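Local atomic coordinates of NRPS (Penicillium fellutanum, PDB entry 6NKI), a protein that belongs to the Rossmann-fold male sterility family, appears to be part of a nonribosomal peptide synthetase, and holds NADPH dihydro-nicotinamide-adenine-dinucleotide phosphate in the model. Residues D246-R251 with G371-A376; R251-A256 with S320-A325; D277-L282 with V311-G316; A141-S146 with D201-T206. One frame throughout, in Å; residues are numbered along the deposited sequence.

How the contacts relate
All four contacts lie in the interior, but they hold different parts of the fold. Contacts 1 and 2 share helix 248-259 and touch each other: L249 CD1 stands 4.1 Å from F322 CZ, so the leucine cluster of one runs into the aromatic cluster of the other. Both join apolar side chains alone. Contact 3 sets a helix against the end of one edge strand of the parallel sheet, likewise by apolar packing, with an aspartate at one end that reaches the second subunit. Contact 4, on the opposite side of the chain's centre from contact 3, pairs two helices and is the one contact with a hydrogen bond between its segments.

Contact 1 (D246-R251 with G371-A376); sequences DDLLWR and GCLGVA. With NDP (NADPH dihydro-nicotinamide-adenine-dinucleotide phosphate), chain B.
L249 and L373 meet methyl to methyl, CD1 of L249 lying 3.6 Å from CD1 of L373, with the two side chains crossing at about a right angle. The other methyl of L373, CD2, comes within 4.3 Å of L248 CG, so the fork at the end of L373 gives one branch to each leucine in the first turn of helix 248-259. L249 sets off past the 371-376 loop rather than at it. With CG anti to the backbone N (chi1 -169°), its end bends back to meet L373, while CD2 rests 4.0 Å above the plane of the W250 ring, toward the rim. F233, I235 and F322 pack around L249, and M319 lies against L373. The helix begins right beside the nicotinamide end of the NDP molecule, in a Rossmann-type protein, in which the dinucleotide sits at the C-terminal edge of the parallel sheet. D247 stands at the N-cap position; its carbonyl O accepts from R251 N at 3.0 Å, while the side-chain bond to L249 N is weak and its oxygen doubtfully placed. The D247 carboxylate belongs to the ligand pocket and adjoins the carboxamide of NDP, but the two are modelled too close for an interaction to be named. N244, a little earlier in the chain, hydrogen-bonds NDP through ND2. Further out, V375 pairs its backbone with W270, and R251 NH2 donates to P358 O.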
# COMPACT_ATOMS: atom_id res chain seq x y z
N ASP A 246 -9.41 17.15 13.41
CA ASP A 246 -8.58 17.54 14.58
C ASP A 246 -7.19 16.90 14.53
O ASP A 246 -6.71 16.48 15.58
CB ASP A 246 -9.32 17.30 15.89
CG ASP A 246 -9.69 15.85 16.12
OD1 ASP A 246 -9.44 15.04 15.21
OD2 ASP A 246 -10.23 15.56 17.20
N ASP A 247 -6.58 16.80 13.35
CA ASP A 247 -5.23 16.18 13.26
C ASP A 247 -4.17 17.28 13.13
O ASP A 247 -4.29 18.12 12.24
CB ASP A 247 -5.17 15.19 12.10
CG ASP A 247 -3.82 14.50 11.96
OD1 ASP A 247 -3.46 13.74 12.88
OD2 ASP A 247 -3.16 14.73 10.95
N LEU A 248 -3.17 17.27 14.00
CA LEU A 248 -2.10 18.26 13.86
C LEU A 248 -1.77 18.53 12.40
O LEU A 248 -1.68 19.68 11.97
CB LEU A 248 -0.86 17.78 14.59
CG LEU A 248 0.37 18.64 14.30
CD1 LEU A 248 0.16 20.10 14.67
CD2 LEU A 248 1.57 18.06 15.03
N LEU A 249 -1.61 17.46 11.63
CA LEU A 249 -1.18 17.57 10.24
C LEU A 249 -2.11 18.48 9.45
O LEU A 249 -1.69 19.51 8.90
CB LEU A 249 -1.11 16.17 9.61
CG LEU A 249 -0.44 16.06 8.25
CD1 LEU A 249 1.05 16.33 8.39
CD2 LEU A 249 -0.72 14.71 7.59
N TRP A 250 -3.41 18.14 9.43
CA TRP A 250 -4.34 18.86 8.58
C TRP A 250 -4.67 20.24 9.13
O TRP A 250 -5.13 21.11 8.36
CB TRP A 250 -5.62 18.06 8.40
CG TRP A 250 -5.34 16.78 7.77
CD1 TRP A 250 -5.53 15.54 8.31
CD2 TRP A 250 -4.71 16.57 6.51
NE1 TRP A 250 -5.11 14.57 7.43
CE2 TRP A 250 -4.59 15.18 6.32
CE3 TRP A 250 -4.25 17.43 5.50
CZ2 TRP A 250 -4.03 14.63 5.19
CZ3 TRP A 250 -3.70 16.88 4.38
CH2 TRP A 250 -3.60 15.49 4.23
N ARG A 251 -4.50 20.45 10.44
CA ARG A 251 -4.68 21.78 11.01
C ARG A 251 -3.60 22.74 10.51
O ARG A 251 -3.87 23.92 10.27
CB ARG A 251 -4.68 21.68 12.54
CG ARG A 251 -5.97 21.15 13.21
CD ARG A 251 -5.73 20.91 14.73
NE ARG A 251 -6.91 20.40 15.43
CZ ARG A 251 -7.68 21.11 16.25
NH1 ARG A 251 -8.73 20.53 16.83
NH2 ARG A 251 -7.40 22.38 16.55
N GLY A 371 8.03 25.70 13.57
CA GLY A 371 7.05 25.72 12.50
C GLY A 371 7.17 24.57 11.53
O GLY A 371 6.58 24.62 10.44
N CYS A 372 7.88 23.52 11.91
CA CYS A 372 8.29 22.49 10.97
C CYS A 372 7.77 21.13 11.44
O CYS A 372 8.18 20.63 12.49
CB CYS A 372 9.81 22.52 10.80
SG CYS A 372 10.85 22.30 12.26
N LEU A 373 6.82 20.59 10.68
CA LEU A 373 6.41 19.20 10.78
C LEU A 373 7.60 18.29 10.45
O LEU A 373 8.64 18.74 9.95
CB LEU A 373 5.28 18.90 9.80
CG LEU A 373 3.98 19.67 10.02
CD1 LEU A 373 2.98 19.35 8.92
CD2 LEU A 373 3.44 19.35 11.40
N GLY A 374 7.47 17.00 10.71
CA GLY A 374 8.51 16.10 10.28
C GLY A 374 9.85 16.34 10.98
O GLY A 374 10.00 17.16 11.87
N VAL A 375 10.85 15.58 10.52
CA VAL A 375 12.03 15.23 11.30
C VAL A 375 13.26 15.20 10.41
O VAL A 375 13.19 14.78 9.25
CB VAL A 375 11.81 13.84 11.99
CG1 VAL A 375 13.09 13.31 12.61
CG2 VAL A 375 10.72 13.92 13.05
N ALA A 376 14.38 15.65 10.96
CA ALA A 376 15.65 15.56 10.24
C ALA A 376 15.98 14.10 9.93
O ALA A 376 15.74 13.22 10.75
CB ALA A 376 16.78 16.17 11.06
PA NDP B . -9.05 11.18 19.69
O1A NDP B . -7.95 11.93 20.38
O2A NDP B . -10.49 11.53 20.00
O5B NDP B . -8.85 9.51 19.74
C5B NDP B . -8.50 9.15 21.03
C4B NDP B . -9.35 7.97 21.48
O4B NDP B . -9.17 7.80 22.91
C3B NDP B . -10.82 8.22 21.18
O3B NDP B . -11.41 7.01 20.83
C2B NDP B . -11.44 8.67 22.55
O2B NDP B . -12.74 8.32 22.73
C1B NDP B . -10.46 7.87 23.54
N9A NDP B . -10.34 8.53 24.89
C8A NDP B . -9.78 9.79 25.21
N7A NDP B . -9.83 10.07 26.54
C5A NDP B . -10.46 8.93 27.10
C6A NDP B . -10.80 8.59 28.43
N6A NDP B . -10.54 9.44 29.47
N1A NDP B . -11.42 7.40 28.72
C2A NDP B . -11.66 6.59 27.64
N3A NDP B . -11.39 6.76 26.35
C4A NDP B . -10.77 7.97 26.09
O3 NDP B . -8.86 11.52 18.05
PN NDP B . -7.29 11.56 17.65
O1N NDP B . -7.17 11.61 16.18
O2N NDP B . -6.51 12.52 18.53
O5D NDP B . -6.43 9.96 18.03
C5D NDP B . -7.02 8.82 17.40
C4D NDP B . -5.92 7.77 16.89
O4D NDP B . -5.11 8.34 15.85
C3D NDP B . -4.94 7.34 18.02
O3D NDP B . -5.02 5.94 18.20
C2D NDP B . -3.51 7.74 17.55
O2D NDP B . -2.58 6.67 17.61
C1D NDP B . -3.70 8.06 16.09
N1N NDP B . -2.99 9.33 15.60
C2N NDP B . -3.59 9.94 14.55
C3N NDP B . -3.14 11.08 14.01
C7N NDP B . -3.93 11.45 12.85
O7N NDP B . -5.15 11.38 12.75
N7N NDP B . -3.18 11.78 11.77
C4N NDP B . -1.92 11.84 14.54
C5N NDP B . -1.21 11.04 15.60
C6N NDP B . -1.72 9.87 16.09
P2B NDP B . -13.96 9.72 22.49
O1X NDP B . -15.24 8.94 22.60
O2X NDP B . -13.63 10.68 23.63
O3X NDP B . -13.52 10.10 21.11

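Contact 2 (R251-A256 with S320-A325); sequences RVVTTA and SDFWKA
V253 pushes one methyl, CG2, into the angle between the rings of F322 and W323. That methyl meets the edge of the F322 ring, near its plane, at 3.7 Å from CZ, and sits 4.3 Å from W323 CZ3. One turn on, the small bump of A256 CB settles against the far end of the indole, 4.1 Å from W323 CH2. The hollow owes its shape to the two aromatics leaning together: F322 CE2 lies 3.7 Å above the centre of the W323 ring. W323 leaves its helix at an angle, CG anti to the carbonyl carbon (chi1 -73°), and its six-membered end swings over to helix 248-259. Bulk on one side and short side chains on the other suit helices whose local axes stay 12.7 Å apart and make an angle of 55°. Y262 stacks on W323, and V399 of helix 389-410 packs on F322. Of the polar residues, D321 makes a salt bridge with R396 and R251 bonds to P358 O. All four residues that touch are buried and carbon alone meets carbon, so the fit rests on shape and the exclusion of water, with no directional bond between these two segments.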
# COMPACT_ATOMS: atom_id res chain seq x y z
N ARG A 251 -4.50 20.45 10.44
CA ARG A 251 -4.68 21.78 11.01
C ARG A 251 -3.60 22.74 10.51
O ARG A 251 -3.87 23.92 10.27
CB ARG A 251 -4.68 21.68 12.54
CG ARG A 251 -5.97 21.15 13.21
CD ARG A 251 -5.73 20.91 14.73
NE ARG A 251 -6.91 20.40 15.43
CZ ARG A 251 -7.68 21.11 16.25
NH1 ARG A 251 -8.73 20.53 16.83
NH2 ARG A 251 -7.40 22.38 16.55
N VAL A 252 -2.37 22.24 10.33
CA VAL A 252 -1.30 23.03 9.73
C VAL A 252 -1.53 23.21 8.23
O VAL A 252 -1.22 24.26 7.66
CB VAL A 252 0.07 22.37 10.00
CG1 VAL A 252 1.18 23.09 9.27
CG2 VAL A 252 0.34 22.34 11.48
N VAL A 253 -2.09 22.20 7.58
CA VAL A 253 -2.42 22.34 6.17
C VAL A 253 -3.57 23.32 5.97
O VAL A 253 -3.61 24.05 4.97
CB VAL A 253 -2.72 20.93 5.58
CG1 VAL A 253 -3.35 21.02 4.20
CG2 VAL A 253 -1.43 20.11 5.50
N THR A 254 -4.53 23.35 6.90
CA THR A 254 -5.72 24.17 6.68
C THR A 254 -5.43 25.66 6.91
O THR A 254 -6.09 26.53 6.32
CB THR A 254 -6.86 23.67 7.58
OG1 THR A 254 -8.10 24.29 7.19
CG2 THR A 254 -6.60 23.99 9.06
N THR A 255 -4.44 25.98 7.76
CA THR A 255 -4.07 27.37 7.95
C THR A 255 -3.05 27.81 6.91
O THR A 255 -2.94 29.01 6.61
CB THR A 255 -3.51 27.61 9.36
OG1 THR A 255 -2.21 27.03 9.49
CG2 THR A 255 -4.43 26.98 10.41
N ALA A 256 -2.29 26.86 6.37
CA ALA A 256 -1.42 27.17 5.25
C ALA A 256 -2.25 27.56 4.03
O ALA A 256 -1.81 28.37 3.21
CB ALA A 256 -0.51 25.98 4.95
N SER A 320 9.39 18.30 1.14
CA SER A 320 9.17 18.86 -0.19
C SER A 320 8.19 18.01 -0.99
O SER A 320 7.31 18.55 -1.68
CB SER A 320 10.49 18.98 -0.94
OG SER A 320 11.01 17.72 -1.30
N ASP A 321 8.31 16.69 -0.91
CA ASP A 321 7.39 15.82 -1.63
C ASP A 321 5.97 15.96 -1.07
O ASP A 321 4.99 15.96 -1.82
CB ASP A 321 7.89 14.38 -1.53
CG ASP A 321 7.27 13.46 -2.57
OD1 ASP A 321 6.43 13.90 -3.39
OD2 ASP A 321 7.66 12.27 -2.57
N PHE A 322 5.86 16.09 0.26
CA PHE A 322 4.56 16.27 0.90
C PHE A 322 3.86 17.54 0.39
O PHE A 322 2.73 17.48 -0.12
CB PHE A 322 4.74 16.27 2.43
CG PHE A 322 3.54 16.80 3.20
CD1 PHE A 322 2.38 16.05 3.31
CD2 PHE A 322 3.57 18.09 3.76
CE1 PHE A 322 1.27 16.55 3.99
CE2 PHE A 322 2.47 18.60 4.42
CZ PHE A 322 1.31 17.81 4.54
N TRP A 323 4.53 18.69 0.48
CA TRP A 323 3.86 19.93 0.10
C TRP A 323 3.54 20.01 -1.39
O TRP A 323 2.51 20.57 -1.76
CB TRP A 323 4.68 21.15 0.50
CG TRP A 323 4.70 21.43 1.95
CD1 TRP A 323 5.76 21.30 2.80
CD2 TRP A 323 3.60 21.87 2.74
NE1 TRP A 323 5.39 21.67 4.07
CE2 TRP A 323 4.07 22.03 4.06
CE3 TRP A 323 2.27 22.17 2.46
CZ2 TRP A 323 3.26 22.48 5.08
CZ3 TRP A 323 1.46 22.61 3.49
CH2 TRP A 323 1.96 22.75 4.77
N LYS A 324 4.40 19.47 -2.27
CA LYS A 324 4.02 19.56 -3.67
C LYS A 324 2.79 18.72 -3.95
O LYS A 324 2.09 18.98 -4.94
CB LYS A 324 5.17 19.20 -4.63
CG LYS A 324 5.80 17.84 -4.52
CD LYS A 324 6.77 17.60 -5.71
CE LYS A 324 8.09 18.41 -5.66
NZ LYS A 324 9.08 17.97 -4.63
N ALA A 325 2.48 17.77 -3.06
CA ALA A 325 1.27 16.97 -3.19
C ALA A 325 0.06 17.72 -2.66
O ALA A 325 -1.01 17.67 -3.27
CB ALA A 325 1.46 15.64 -2.45

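Contact 3 (D277-L282 with V311-G316); sequences DWVASL and VSIGDG
V279 and I313 bring their CA atoms to 8.0 Å where helix 276-288 passes the end of strand 310-312, the spacing opening to 9.6 Å between the CA atoms of L282 and V311. This strand is one edge of the seven-stranded parallel sheet of the Rossmann fold, joined to strand 226-230 through backbone bonds such as that of V311 with I228, and the helix packs beside it. I313 carries the contact with two branches. Its CG2, set anti to the backbone N, lies 3.9 Å from V279 CG1, the two side chains crossing obliquely. Its longer branch runs the other way along the helix: CG1 is anti to the carbonyl carbon (chi1 -48°), and CD1 meets L282 CD2 tip to tip, also at 3.9 Å. V279 and L282, three residues apart and so just short of a full turn, both point toward the chain at the end of the strand. V279 also packs on L33 of helix 32-43. Beyond I313 the chain leaves the sheet, and D315 faces W278, against which L391 of helix 389-410 and M394 of the second subunit pack. D315 has its polar partner across the subunit boundary, OD2 hydrogen-bonding S390 OG of the second subunit. Against W278 that same oxygen makes only a loose approach, OD2 standing 4.4 Å from CE3, oblique to the indole.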
# COMPACT_ATOMS: atom_id res chain seq x y z
N ASP A 277 -5.59 2.34 6.86
CA ASP A 277 -5.92 0.92 6.60
C ASP A 277 -4.66 0.06 6.64
O ASP A 277 -4.75 -1.07 7.10
CB ASP A 277 -6.81 0.74 5.37
CG ASP A 277 -6.21 1.22 4.06
OD1 ASP A 277 -5.11 1.78 4.09
OD2 ASP A 277 -6.85 1.02 3.03
N TRP A 278 -3.54 0.54 6.12
CA TRP A 278 -2.31 -0.28 6.14
C TRP A 278 -1.88 -0.58 7.57
O TRP A 278 -1.51 -1.72 7.82
CB TRP A 278 -1.18 0.37 5.32
CG TRP A 278 -1.55 0.71 3.92
CD1 TRP A 278 -2.35 -0.01 3.08
CD2 TRP A 278 -1.13 1.87 3.17
NE1 TRP A 278 -2.47 0.62 1.87
CE2 TRP A 278 -1.72 1.77 1.89
CE3 TRP A 278 -0.31 2.97 3.44
CZ2 TRP A 278 -1.53 2.75 0.91
CZ3 TRP A 278 -0.11 3.92 2.47
CH2 TRP A 278 -0.72 3.81 1.22
N VAL A 279 -1.96 0.39 8.49
CA VAL A 279 -1.47 0.14 9.83
C VAL A 279 -2.53 -0.63 10.62
O VAL A 279 -2.20 -1.55 11.39
CB VAL A 279 -1.09 1.48 10.48
CG1 VAL A 279 0.14 2.06 9.81
CG2 VAL A 279 -2.21 2.45 10.31
N ALA A 280 -3.79 -0.31 10.38
CA ALA A 280 -4.90 -1.13 10.84
C ALA A 280 -4.69 -2.59 10.45
O ALA A 280 -4.69 -3.48 11.31
CB ALA A 280 -6.20 -0.60 10.25
N SER A 281 -4.56 -2.86 9.14
CA SER A 281 -4.34 -4.21 8.63
C SER A 281 -3.15 -4.86 9.34
O SER A 281 -3.20 -6.03 9.74
CB SER A 281 -4.10 -4.18 7.11
OG SER A 281 -3.89 -5.48 6.53
N LEU A 282 -2.07 -4.09 9.50
CA LEU A 282 -0.88 -4.62 10.14
C LEU A 282 -1.09 -4.89 11.63
O LEU A 282 -0.36 -5.69 12.20
CB LEU A 282 0.30 -3.66 9.94
CG LEU A 282 1.64 -4.04 10.59
CD1 LEU A 282 2.03 -5.43 10.14
CD2 LEU A 282 2.75 -3.07 10.26
N VAL A 311 7.11 -3.15 16.24
CA VAL A 311 7.28 -2.70 14.86
C VAL A 311 7.04 -1.19 14.79
O VAL A 311 6.02 -0.69 15.27
CB VAL A 311 6.36 -3.47 13.89
CG1 VAL A 311 6.81 -4.93 13.79
CG2 VAL A 311 4.93 -3.40 14.32
N SER A 312 8.00 -0.47 14.23
CA SER A 312 7.86 0.94 13.95
C SER A 312 7.39 1.15 12.51
O SER A 312 7.71 0.37 11.61
CB SER A 312 9.19 1.66 14.18
OG SER A 312 9.56 1.62 15.55
N ILE A 313 6.60 2.19 12.31
CA ILE A 313 6.06 2.54 11.01
C ILE A 313 6.88 3.71 10.47
O ILE A 313 6.58 4.88 10.73
CB ILE A 313 4.58 2.90 11.11
CG1 ILE A 313 3.86 1.85 11.92
CG2 ILE A 313 3.95 2.97 9.72
CD1 ILE A 313 3.82 0.53 11.24
N GLY A 314 7.95 3.40 9.74
CA GLY A 314 8.73 4.43 9.06
C GLY A 314 8.07 5.09 7.87
O GLY A 314 8.69 5.99 7.28
N ASP A 315 6.83 4.71 7.51
CA ASP A 315 6.21 5.19 6.28
C ASP A 315 6.15 6.72 6.22
O ASP A 315 5.83 7.39 7.20
CB ASP A 315 4.77 4.65 6.11
CG ASP A 315 4.69 3.12 5.86
OD1 ASP A 315 5.75 2.46 5.77
OD2 ASP A 315 3.55 2.64 5.61
N GLY A 316 6.43 7.28 5.05
CA GLY A 316 6.24 8.72 4.94
C GLY A 316 6.94 9.32 3.73
O GLY A 316 7.20 8.64 2.74

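Contact 4 (A141-S146 with D201-T206); sequences AANVRS and DGYTQT
Helices 136-156 and 202-220, neighbours in the Rossmann fold, come together where the second begins, and N143 there meets T206 and Y203. Their local axes run within 16° of parallel and come as close as 10.3 Å. N143 ND2 donates to T206 OG1 at 3.2 Å, with a moderately bent N-H...O angle of 145° and the oxygen a little tilted from the amide plane. That bond joins the two helices directly. T206 OG1 sits between the backbone N and the carbonyl carbon (chi1 57°), turned back to Y203 O, though modelled too close to it for a bond to be trusted. Carbon packing supports the pair, N143 CB lying 4.0 Å from T206 CB. V144, next along, brings CG2 within 4.1 Å of T206 CB and 3.6 Å of T206 O. N143 ND2 also approaches the Y203 ring obliquely, 4.2 Å from CD1. Y203 starts away from helix 136-156, yet its ring bends back to lean on L139, with its side chain about 5 Å from the bound NDP. The start of helix 202-220 is capped by D201, whose OD1 accepts from Y203 N at 3.0 Å, meeting it from above the carboxylate plane. On the other helix N143 lies within a wider pi-type turn at 141-145. Y203 opens a YxxxK sequence, and the pairing of an asparagine-bearing helix with the tyrosine helix is likewise consistent with the short-chain dehydrogenase/reductase superfamily.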
# COMPACT_ATOMS: atom_id res chain seq x y z
N ALA A 141 -3.20 7.47 34.59
CA ALA A 141 -4.29 6.54 34.86
C ALA A 141 -4.99 6.14 33.57
O ALA A 141 -5.31 4.97 33.36
CB ALA A 141 -5.28 7.15 35.85
N ALA A 142 -5.23 7.10 32.68
CA ALA A 142 -5.98 6.80 31.47
C ALA A 142 -5.15 5.99 30.49
O ALA A 142 -5.63 5.03 29.88
CB ALA A 142 -6.49 8.10 30.84
N ASN A 143 -3.87 6.33 30.34
CA ASN A 143 -3.04 5.58 29.42
C ASN A 143 -2.37 4.38 30.11
O ASN A 143 -2.53 3.24 29.67
CB ASN A 143 -2.00 6.50 28.76
CG ASN A 143 -2.66 7.58 27.92
OD1 ASN A 143 -3.81 7.45 27.52
ND2 ASN A 143 -1.89 8.61 27.58
N VAL A 144 -1.64 4.62 31.19
CA VAL A 144 -0.75 3.59 31.70
C VAL A 144 -1.40 2.65 32.73
O VAL A 144 -1.04 1.47 32.79
CB VAL A 144 0.51 4.24 32.30
CG1 VAL A 144 1.55 3.17 32.70
CG2 VAL A 144 1.10 5.26 31.34
N ARG A 145 -2.33 3.14 33.54
CA ARG A 145 -3.04 2.27 34.48
C ARG A 145 -3.90 1.26 33.74
O ARG A 145 -3.93 0.07 34.09
CB ARG A 145 -3.92 3.13 35.40
CG ARG A 145 -4.78 2.41 36.44
CD ARG A 145 -4.02 2.04 37.69
NE ARG A 145 -4.97 1.55 38.70
CZ ARG A 145 -4.63 1.12 39.92
NH1 ARG A 145 -3.37 1.15 40.32
NH2 ARG A 145 -5.58 0.70 40.75
N SER A 146 -4.61 1.74 32.72
CA SER A 146 -5.32 0.91 31.76
C SER A 146 -4.42 -0.22 31.28
O SER A 146 -4.85 -1.38 31.24
CB SER A 146 -5.82 1.81 30.62
OG SER A 146 -4.77 2.50 29.98
N ASP A 201 7.72 15.14 26.02
CA ASP A 201 6.30 15.22 26.32
C ASP A 201 5.84 14.04 27.16
O ASP A 201 6.23 12.89 26.90
CB ASP A 201 5.48 15.26 25.03
CG ASP A 201 4.00 15.52 25.29
OD1 ASP A 201 3.61 15.66 26.47
OD2 ASP A 201 3.23 15.57 24.32
N GLY A 202 4.98 14.32 28.14
CA GLY A 202 4.40 13.25 28.93
C GLY A 202 3.55 12.30 28.10
O GLY A 202 3.53 11.09 28.36
N TYR A 203 2.84 12.82 27.10
CA TYR A 203 2.08 11.95 26.23
C TYR A 203 2.97 10.89 25.59
O TYR A 203 2.78 9.69 25.78
CB TYR A 203 1.35 12.76 25.16
CG TYR A 203 0.73 11.82 24.16
CD1 TYR A 203 -0.38 11.05 24.51
CD2 TYR A 203 1.29 11.65 22.91
CE1 TYR A 203 -0.93 10.16 23.61
CE2 TYR A 203 0.75 10.77 22.00
CZ TYR A 203 -0.36 10.03 22.36
OH TYR A 203 -0.90 9.14 21.45
N THR A 204 3.96 11.33 24.81
CA THR A 204 4.98 10.41 24.30
C THR A 204 5.67 9.65 25.43
O THR A 204 6.16 8.53 25.23
CB THR A 204 5.99 11.20 23.47
OG1 THR A 204 6.52 12.27 24.24
CG2 THR A 204 5.32 11.77 22.23
N GLN A 205 5.71 10.23 26.63
CA GLN A 205 6.28 9.57 27.79
C GLN A 205 5.31 8.59 28.44
O GLN A 205 5.75 7.70 29.17
CB GLN A 205 6.74 10.64 28.79
CG GLN A 205 7.67 10.22 29.93
CD GLN A 205 8.03 11.41 30.81
OE1 GLN A 205 7.51 12.51 30.63
NE2 GLN A 205 8.94 11.20 31.76
N THR A 206 4.00 8.74 28.19
CA THR A 206 3.03 7.75 28.65
C THR A 206 3.04 6.51 27.78
O THR A 206 3.07 5.39 28.30
CB THR A 206 1.61 8.33 28.66
OG1 THR A 206 1.26 8.81 27.35
CG2 THR A 206 1.44 9.43 29.71